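Local coordinates for tryptophan halogenase superfamily (Brevundimonas sp. BAL3, PDB 6FRL), which is a flavin-dependent halogenase that prefers bromination over chlorination, at residues Q81-L86 with P282-A287. Sequence-based numbering, arbitrary orientation.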
loop_
_atom_site.group_PDB
_atom_site.type_symbol
_atom_site.label_atom_id
_atom_site.label_comp_id
_atom_site.label_asym_id
_atom_site.label_seq_id
_atom_site.Cartn_x
_atom_site.Cartn_y
_atom_site.Cartn_z
ATOM N N GLN B 81 -9.761 -33.734 1.924
ATOM C CA GLN B 81 -10.116 -34.091 3.300
ATOM C C GLN B 81 -10.154 -32.842 4.208
ATOM O O GLN B 81 -9.955 -32.918 5.416
ATOM C CB GLN B 81 -9.166 -35.169 3.886
ATOM C CG GLN B 81 -9.302 -36.573 3.285
ATOM C CD GLN B 81 -10.685 -37.207 3.510
ATOM O OE1 GLN B 81 -11.391 -37.503 2.556
ATOM N NE2 GLN B 81 -11.088 -37.377 4.776
ATOM N N ALA B 82 -10.475 -31.703 3.610
ATOM C CA ALA B 82 -10.318 -30.407 4.254
ATOM C C ALA B 82 -11.424 -30.088 5.221
ATOM O O ALA B 82 -12.534 -30.624 5.106
ATOM C CB ALA B 82 -10.282 -29.303 3.209
ATOM N N THR B 83 -11.108 -29.177 6.136
ATOM C CA THR B 83 -12.096 -28.527 7.002
ATOM C C THR B 83 -11.877 -27.001 6.970
ATOM O O THR B 83 -10.855 -26.515 6.470
ATOM C CB THR B 83 -11.946 -28.986 8.467
ATOM O OG1 THR B 83 -10.692 -28.516 8.986
ATOM C CG2 THR B 83 -11.980 -30.499 8.571
ATOM N N CYS B 84 -12.835 -26.273 7.522
ATOM C CA CYS B 84 -12.769 -24.816 7.601
ATOM C C CYS B 84 -11.765 -24.318 8.644
ATOM O O CYS B 84 -11.593 -24.949 9.693
ATOM C CB CYS B 84 -14.144 -24.248 7.952
ATOM S SG CYS B 84 -15.456 -24.784 6.841
ATOM N N LYS B 85 -11.096 -23.206 8.328
ATOM C CA LYS B 85 -10.189 -22.534 9.263
ATOM C C LYS B 85 -10.584 -21.067 9.411
ATOM O O LYS B 85 -10.406 -20.258 8.465
ATOM C CB LYS B 85 -8.731 -22.605 8.813
ATOM C CG LYS B 85 -7.809 -21.861 9.792
ATOM C CD LYS B 85 -6.349 -21.936 9.438
ATOM C CE LYS B 85 -5.499 -20.981 10.253
ATOM N NZ LYS B 85 -4.182 -20.684 9.589
ATOM N N LEU B 86 -11.108 -20.725 10.590
ATOM C CA LEU B 86 -11.449 -19.331 10.887
ATOM C C LEU B 86 -10.323 -18.457 11.495
ATOM O O LEU B 86 -10.487 -17.241 11.589
ATOM C CB LEU B 86 -12.665 -19.290 11.789
ATOM C CG LEU B 86 -13.948 -19.638 11.044
ATOM C CD1 LEU B 86 -15.059 -19.802 12.060
ATOM C CD2 LEU B 86 -14.307 -18.601 9.994
ATOM N N PRO B 282 -6.653 -29.831 12.199
ATOM C CA PRO B 282 -7.681 -30.837 12.029
ATOM C C PRO B 282 -8.128 -31.011 10.572
ATOM O O PRO B 282 -8.518 -30.041 9.923
ATOM C CB PRO B 282 -8.824 -30.291 12.866
ATOM C CG PRO B 282 -8.628 -28.817 12.918
ATOM C CD PRO B 282 -7.195 -28.528 12.653
ATOM N N LEU B 283 -8.040 -32.249 10.071
ATOM C CA LEU B 283 -8.739 -32.666 8.840
ATOM C C LEU B 283 -10.034 -33.355 9.227
ATOM O O LEU B 283 -10.320 -33.484 10.419
ATOM C CB LEU B 283 -7.837 -33.574 7.977
ATOM C CG LEU B 283 -6.456 -32.979 7.621
ATOM C CD1 LEU B 283 -5.649 -33.896 6.726
ATOM C CD2 LEU B 283 -6.582 -31.612 6.973
ATOM N N ARG B 284 -10.823 -33.769 8.236
ATOM C CA ARG B 284 -12.152 -34.380 8.492
ATOM C C ARG B 284 -12.150 -35.629 9.361
ATOM O O ARG B 284 -12.991 -35.722 10.257
ATOM C CB ARG B 284 -12.930 -34.658 7.192
ATOM C CG ARG B 284 -13.728 -33.452 6.719
ATOM C CD ARG B 284 -14.908 -33.812 5.833
ATOM N NE ARG B 284 -14.503 -34.510 4.612
ATOM C CZ ARG B 284 -13.865 -33.957 3.567
ATOM N NH1 ARG B 284 -13.513 -32.656 3.542
ATOM N NH2 ARG B 284 -13.558 -34.734 2.512
ATOM N N HIS B 285 -11.236 -36.566 9.096
ATOM C CA HIS B 285 -11.093 -37.818 9.906
ATOM C C HIS B 285 -9.664 -38.027 10.467
ATOM O O HIS B 285 -9.380 -39.023 11.128
ATOM C CB HIS B 285 -11.503 -39.072 9.089
ATOM C CG HIS B 285 -12.805 -38.941 8.348
ATOM N ND1 HIS B 285 -14.024 -38.837 8.984
ATOM C CD2 HIS B 285 -13.075 -38.925 7.018
ATOM C CE1 HIS B 285 -14.988 -38.741 8.079
ATOM N NE2 HIS B 285 -14.437 -38.794 6.877
ATOM N N ARG B 286 -8.775 -37.080 10.225
ATOM C CA ARG B 286 -7.364 -37.186 10.602
ATOM C C ARG B 286 -6.870 -35.815 11.042
ATOM O O ARG B 286 -7.560 -34.809 10.868
ATOM C CB ARG B 286 -6.520 -37.685 9.422
ATOM C CG ARG B 286 -6.725 -39.160 9.052
ATOM C CD ARG B 286 -6.408 -39.454 7.565
ATOM N NE ARG B 286 -5.282 -38.658 7.028
ATOM C CZ ARG B 286 -5.281 -37.899 5.913
ATOM N NH1 ARG B 286 -6.347 -37.791 5.100
ATOM N NH2 ARG B 286 -4.173 -37.235 5.610
ATOM N N ALA B 287 -5.684 -35.768 11.638
ATOM C CA ALA B 287 -5.114 -34.474 11.985
ATOM C C ALA B 287 -3.600 -34.466 11.853
ATOM O O ALA B 287 -2.952 -35.494 12.051
ATOM C CB ALA B 287 -5.544 -34.056 13.373
HETATM O O HOH W 1 -9.632 -36.934 6.888
#
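Gln81 and Thr83 hold the turn of a beta hairpin, where residues 283-285 link the antiparallel strands 276-282 and 286-293; Leu283 N hydrogen-bonds to Arg286 O across the turn. The contact joins this hairpin to the chain running from helix 73-79 into strand 83-85, whose neighbour is strand 164-168. Two well-formed hydrogen bonds, one from the turn and one to the strand end before it, join the hairpin to that chain, with a weaker third from the Arg284 side chain. Arg284 N donates to Gln81 O at 3.1 Å, nearly straight at 165°, and Thr83 OG1 donates to Pro282 O at 2.8 Å. Threonine suits its place because its two branches do different work: with chi1 at 67°, OG1 faces the Pro282 carbonyl, while Thr83 CG2, anti to its own carbonyl carbon, lies 3.5 Å from Arg284 N. His166 ND1 is a further partner of OG1.

Arginine suits position Arg284 because its guanidinium has several N-H donors, enough to serve a carboxylate and several carbonyls at once. Its chain bends at chi3, and the guanidinium comes to lie with Gln81 C over one face and Ala82 O near its plane; Arg284 NH1 reaches Ala82 O at 2.7 Å, a weak, strongly bent hydrogen bond. Further out, NE pairs with Asp505, and NH1 and NH2 take the carbonyls of Met77 and Arg78 at the end of helix 73-79. An alanine here would probably leave Asp505 without this cationic mate and take from the Met77 and Arg78 carbonyls the donors described here.

Leu283 CB packs on Gln81 O, and Gln81 CG meets the edge of the Arg286 guanidinium, whose charge is paired with Asp168. The long, bent Gln81 side chain brings its amide obliquely against the His285 ring, the planes 29° apart; Gln81 NE2 lies 3.4 Å from His285 CD2. Finally, one water accepts from both Gln81 NE2, at 2.6 Å, and His285 N, at 2.8 Å.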